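Local atomic coordinates of extracellular invertase (PDB entry 5XHA), a protein that probably hydrolyses sucrose and related beta-fructosides as a glycoside hydrolase of family 32, releasing fructose. Residues A[30-35]-A[56-61]; A[39-44]-A[345-350]. All coordinates share one frame; numbering follows the deposited sequence.

Contact 1. Residues A[30-35]-A[56-61]. With FRU (beta-D-fructofuranose), chain B.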
# COMPACT_ATOMS: atom_id res chain seq x y z
N ALA A 30 3.52 35.98 21.41
CA ALA A 30 4.84 35.81 20.78
C ALA A 30 5.20 34.36 20.44
O ALA A 30 6.38 34.03 20.29
CB ALA A 30 5.91 36.40 21.68
N HIS A 31 4.18 33.50 20.32
CA HIS A 31 4.36 32.07 20.04
C HIS A 31 3.67 31.67 18.72
O HIS A 31 2.72 32.32 18.28
CB HIS A 31 3.80 31.22 21.20
CG HIS A 31 4.72 31.10 22.37
ND1 HIS A 31 4.90 32.13 23.28
CD2 HIS A 31 5.52 30.09 22.79
CE1 HIS A 31 5.78 31.75 24.19
NE2 HIS A 31 6.16 30.52 23.92
N VAL A 32 4.16 30.60 18.10
CA VAL A 32 3.50 30.05 16.91
C VAL A 32 2.31 29.18 17.30
O VAL A 32 2.45 28.17 17.99
CB VAL A 32 4.48 29.22 16.04
CG1 VAL A 32 3.75 28.45 14.94
CG2 VAL A 32 5.51 30.14 15.44
N LEU A 33 1.13 29.59 16.85
CA LEU A 33 -0.10 28.82 16.96
C LEU A 33 -1.05 29.31 15.86
O LEU A 33 -0.87 30.41 15.34
CB LEU A 33 -0.71 28.98 18.36
CG LEU A 33 -1.54 30.20 18.75
CD1 LEU A 33 -2.08 30.04 20.16
CD2 LEU A 33 -0.71 31.48 18.65
N PRO A 34 -2.04 28.48 15.47
CA PRO A 34 -2.92 28.88 14.38
C PRO A 34 -3.88 30.03 14.77
O PRO A 34 -3.98 30.40 15.96
CB PRO A 34 -3.69 27.59 14.09
CG PRO A 34 -3.75 26.89 15.41
CD PRO A 34 -2.39 27.15 16.00
N PRO A 35 -4.61 30.58 13.79
CA PRO A 35 -5.52 31.70 14.13
C PRO A 35 -6.56 31.31 15.15
O PRO A 35 -7.00 32.14 15.93
CB PRO A 35 -6.15 32.06 12.79
CG PRO A 35 -5.14 31.62 11.77
CD PRO A 35 -4.54 30.36 12.33
N VAL A 56 7.19 27.12 8.47
CA VAL A 56 6.89 26.26 9.60
C VAL A 56 5.56 25.55 9.34
O VAL A 56 4.66 26.09 8.71
CB VAL A 56 6.86 27.03 10.95
CG1 VAL A 56 8.18 27.72 11.20
CG2 VAL A 56 5.74 28.06 11.01
N GLY A 57 5.43 24.33 9.84
CA GLY A 57 4.21 23.56 9.70
C GLY A 57 3.80 22.97 11.02
O GLY A 57 4.61 22.87 11.97
N PHE A 58 2.54 22.60 11.10
CA PHE A 58 2.02 21.90 12.27
C PHE A 58 0.70 21.22 11.91
O PHE A 58 -0.06 21.72 11.08
CB PHE A 58 1.83 22.87 13.45
CG PHE A 58 1.28 24.20 13.04
CD1 PHE A 58 -0.08 24.38 12.90
CD2 PHE A 58 2.13 25.25 12.75
CE1 PHE A 58 -0.59 25.60 12.47
CE2 PHE A 58 1.63 26.47 12.34
CZ PHE A 58 0.27 26.64 12.20
N LEU A 59 0.42 20.09 12.55
CA LEU A 59 -0.90 19.48 12.48
C LEU A 59 -1.92 20.47 13.06
O LEU A 59 -1.64 21.17 14.03
CB LEU A 59 -0.94 18.14 13.23
CG LEU A 59 -0.04 17.00 12.76
CD1 LEU A 59 -0.42 15.69 13.41
CD2 LEU A 59 -0.09 16.84 11.26
N HIS A 60 -3.11 20.53 12.45
CA HIS A 60 -4.14 21.51 12.82
C HIS A 60 -5.53 20.85 12.80
O HIS A 60 -5.95 20.30 11.78
CB HIS A 60 -4.07 22.71 11.87
CG HIS A 60 -5.03 23.82 12.19
ND1 HIS A 60 -5.33 24.20 13.48
CD2 HIS A 60 -5.70 24.67 11.38
CE1 HIS A 60 -6.17 25.22 13.45
NE2 HIS A 60 -6.40 25.54 12.19
N ASP A 61 -6.20 20.90 13.94
CA ASP A 61 -7.57 20.39 14.11
C ASP A 61 -7.72 18.92 13.75
O ASP A 61 -8.81 18.49 13.41
CB ASP A 61 -8.57 21.26 13.33
CG ASP A 61 -8.72 22.65 13.95
OD1 ASP A 61 -8.73 22.74 15.18
OD2 ASP A 61 -8.79 23.65 13.22
C1 FRU B . 2.91 12.53 18.22
C2 FRU B . 2.06 11.95 17.04
C3 FRU B . 2.95 11.69 15.81
C4 FRU B . 1.91 11.71 14.69
C5 FRU B . 0.92 12.77 15.15
C6 FRU B . -0.54 12.42 14.85
O1 FRU B . 2.14 13.39 19.09
O3 FRU B . 3.71 10.48 15.90
O4 FRU B . 2.45 12.06 13.41
O5 FRU B . 1.12 12.93 16.56
O6 FRU B . -1.43 13.33 15.52
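In the five-bladed beta-propeller typical of glycoside hydrolase family 32, Val32 and Pro34, on the approach to strand 37-47, cover one side of strand 54-60 by packing on Phe58 and His60. The loop 30-35 makes only side-chain contacts with this strand; its backbone bonds at Val32 to Leu370 of strand 366-385, while His31 reaches Asp547 and Glu552 in the C-terminal region. Phe58 sits under two neighbours, both oblique to its ring: Val32 CG1 meets Phe58 CE2 at 3.9 Å, and Pro34 CB reaches Phe58 CE1 at 4.0 Å. Val32 CG1 also lies 4.4 Å from Val56 CG2, which extends the apolar seam. The tightest packing is at His60. With its CG anti to the backbone N (chi1 -176°), the imidazole stands out from the strand and presents a face to the proline. Pro34 CB makes a CH-pi contact there, 3.9 Å from the centroid of the His60 ring, and Pro34 CG is 3.5 Å from His60 CE1. A hydrogen bond from His60 ND1 to Gln38 O helps fix the rotation of the imidazole. On its opposite face, Asp61 OD2 stands 3.0 Å above the plane of the His60 ring, near the ring's edge.

Contact 2. Residues A[39-44]-A[345-350]. With FRU (beta-D-fructofuranose), chain B.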
# COMPACT_ATOMS: atom_id res chain seq x y z
N ILE A 39 -3.79 22.95 17.68
CA ILE A 39 -2.50 22.67 17.09
C ILE A 39 -1.93 21.38 17.65
O ILE A 39 -1.98 21.12 18.86
CB ILE A 39 -1.49 23.84 17.25
CG1 ILE A 39 -0.22 23.56 16.44
CG2 ILE A 39 -1.14 24.09 18.71
CD1 ILE A 39 0.73 24.74 16.32
N GLY A 40 -1.44 20.53 16.74
CA GLY A 40 -0.76 19.30 17.09
C GLY A 40 0.74 19.39 16.81
O GLY A 40 1.32 20.47 16.89
N ASP A 41 1.35 18.26 16.50
CA ASP A 41 2.78 18.17 16.22
C ASP A 41 3.22 19.20 15.20
O ASP A 41 2.61 19.30 14.12
CB ASP A 41 3.14 16.83 15.55
CG ASP A 41 3.06 15.66 16.46
OD1 ASP A 41 2.40 15.72 17.53
OD2 ASP A 41 3.66 14.63 16.05
N PRO A 42 4.33 19.89 15.46
CA PRO A 42 4.92 20.61 14.35
C PRO A 42 5.54 19.60 13.37
O PRO A 42 5.80 18.46 13.73
CB PRO A 42 5.98 21.49 15.03
CG PRO A 42 6.36 20.73 16.25
CD PRO A 42 5.13 19.99 16.68
N CYS A 43 5.72 20.02 12.13
CA CYS A 43 6.35 19.22 11.10
C CYS A 43 6.44 20.09 9.83
O CYS A 43 6.12 21.29 9.88
CB CYS A 43 5.54 17.94 10.84
SG CYS A 43 3.86 18.23 10.26
N LEU A 44 6.94 19.52 8.74
CA LEU A 44 6.88 20.15 7.40
C LEU A 44 7.79 21.39 7.20
O LEU A 44 7.84 21.94 6.09
CB LEU A 44 5.41 20.47 7.02
CG LEU A 44 5.06 21.19 5.71
CD1 LEU A 44 3.75 20.70 5.11
CD2 LEU A 44 4.98 22.70 5.91
N TYR A 345 11.20 23.47 17.07
CA TYR A 345 9.95 23.89 17.71
C TYR A 345 9.36 22.72 18.46
O TYR A 345 9.02 21.70 17.86
CB TYR A 345 8.92 24.38 16.70
CG TYR A 345 9.24 25.67 15.97
CD1 TYR A 345 10.03 25.67 14.84
CD2 TYR A 345 8.71 26.88 16.40
CE1 TYR A 345 10.30 26.85 14.16
CE2 TYR A 345 8.99 28.06 15.74
CZ TYR A 345 9.79 28.04 14.62
OH TYR A 345 10.09 29.20 13.94
N VAL A 346 9.25 22.86 19.77
CA VAL A 346 8.60 21.88 20.61
C VAL A 346 7.09 22.14 20.65
O VAL A 346 6.65 23.28 20.64
CB VAL A 346 9.19 21.92 22.03
CG1 VAL A 346 8.49 20.93 22.95
CG2 VAL A 346 10.69 21.63 22.00
N TRP A 347 6.30 21.08 20.70
CA TRP A 347 4.85 21.17 20.87
C TRP A 347 4.53 21.22 22.35
O TRP A 347 5.07 20.44 23.15
CB TRP A 347 4.18 19.93 20.26
CG TRP A 347 2.68 19.88 20.32
CD1 TRP A 347 1.81 20.90 20.08
CD2 TRP A 347 1.88 18.73 20.59
NE1 TRP A 347 0.51 20.46 20.20
CE2 TRP A 347 0.53 19.13 20.52
CE3 TRP A 347 2.17 17.40 20.90
CZ2 TRP A 347 -0.53 18.24 20.74
CZ3 TRP A 347 1.12 16.51 21.11
CH2 TRP A 347 -0.22 16.94 21.02
N LEU A 348 3.67 22.17 22.73
CA LEU A 348 3.08 22.17 24.05
C LEU A 348 1.62 21.85 23.87
O LEU A 348 0.83 22.72 23.51
CB LEU A 348 3.26 23.52 24.73
CG LEU A 348 2.82 23.59 26.20
CD1 LEU A 348 3.73 22.73 27.06
CD2 LEU A 348 2.87 25.03 26.71
N SER A 349 1.27 20.58 24.10
CA SER A 349 -0.13 20.16 24.06
C SER A 349 -0.98 20.97 25.04
O SER A 349 -0.59 21.19 26.18
CB SER A 349 -0.25 18.68 24.42
OG SER A 349 -1.61 18.32 24.59
N GLY A 350 -2.16 21.38 24.58
CA GLY A 350 -3.02 22.27 25.35
C GLY A 350 -3.91 21.56 26.34
O GLY A 350 -4.40 22.18 27.25
C1 FRU B . 2.91 12.53 18.22
C2 FRU B . 2.06 11.95 17.04
C3 FRU B . 2.95 11.69 15.81
C4 FRU B . 1.91 11.71 14.69
C5 FRU B . 0.92 12.77 15.15
C6 FRU B . -0.54 12.42 14.85
O1 FRU B . 2.14 13.39 19.09
O3 FRU B . 3.71 10.48 15.90
O4 FRU B . 2.45 12.06 13.41
O5 FRU B . 1.12 12.93 16.56
O6 FRU B . -1.43 13.33 15.52
O HOH W 1 -2.94 20.81 21.73
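This contact forms part of the fructose-binding pocket at the centre of the propeller, where Trp347 lies against the Ile39-Gly40-Asp41 backbone and Asp41 grips the sugar. Strands 39-44 and 345-348 run nearly antiparallel, their axes 6.5 Å apart at closest approach. Both pair with strand 366-385, and they are joined to each other mainly by the Trp347 side chain resting on the backbone of 39-41. Trp347 has CG anti to its own N (chi1 -179°), which swings the indole across to the other strand. Its NE1 donates to Ile39 O at 2.9 Å, in a bond bent to 139° that arrives from above the carbonyl plane, 46° out of it. The same oxygen accepts from a water that in turn accepts from Gly350 N, so two donors grip it. One indole face is covered by peptide: Asp41 N stands over its centre, and Gly40 O lies 3.3 Å from Trp347 CD1. Ser349 CA lies over the other face, near its rim. Pro42 crosses the tryptophan side chain at about a right angle, with Pro42 CD 3.7 Å from Trp347 CB. At the sugar, FRU O1 gives a hydrogen bond to Asp41 OD1 of 2.8 Å; Asp99, Arg170 and Asp171 also bond the fructose. Asp41 OD2 lies beside the ring, 3.0 Å from FRU C3 and 3.3 Å from the anomeric FRU C2, a position consistent with Asp41 being the family 32 nucleophile. Asp41 OD1 is 3.8 Å from Trp347 CE3, and the indole packing probably limits the freedom of the segment carrying Asp41.

Contacts 1 and 2 have centres about 7 Å apart and meet through adjacent strands 37-47 and 54-60 of one sheet. Probable backbone hydrogen bonds tie them: Leu59 O to Gly40 N and Leu59 N to Asp41 O, each 2.8 Å. Side chains also pack, with Ile39 CD1 3.4 Å from Phe58 CG, so the apolar packing under loop 30-35 continues into the strand that carries Asp41. Both contacts touch the same fructose, but unequally. Contact 2 supplies one of the polar bonds, through Asp41 OD1, whereas segment 56-61 contributes Leu59, whose CD1 comes 3.3 Å from FRU O6, at the opposite end of the sugar from O1.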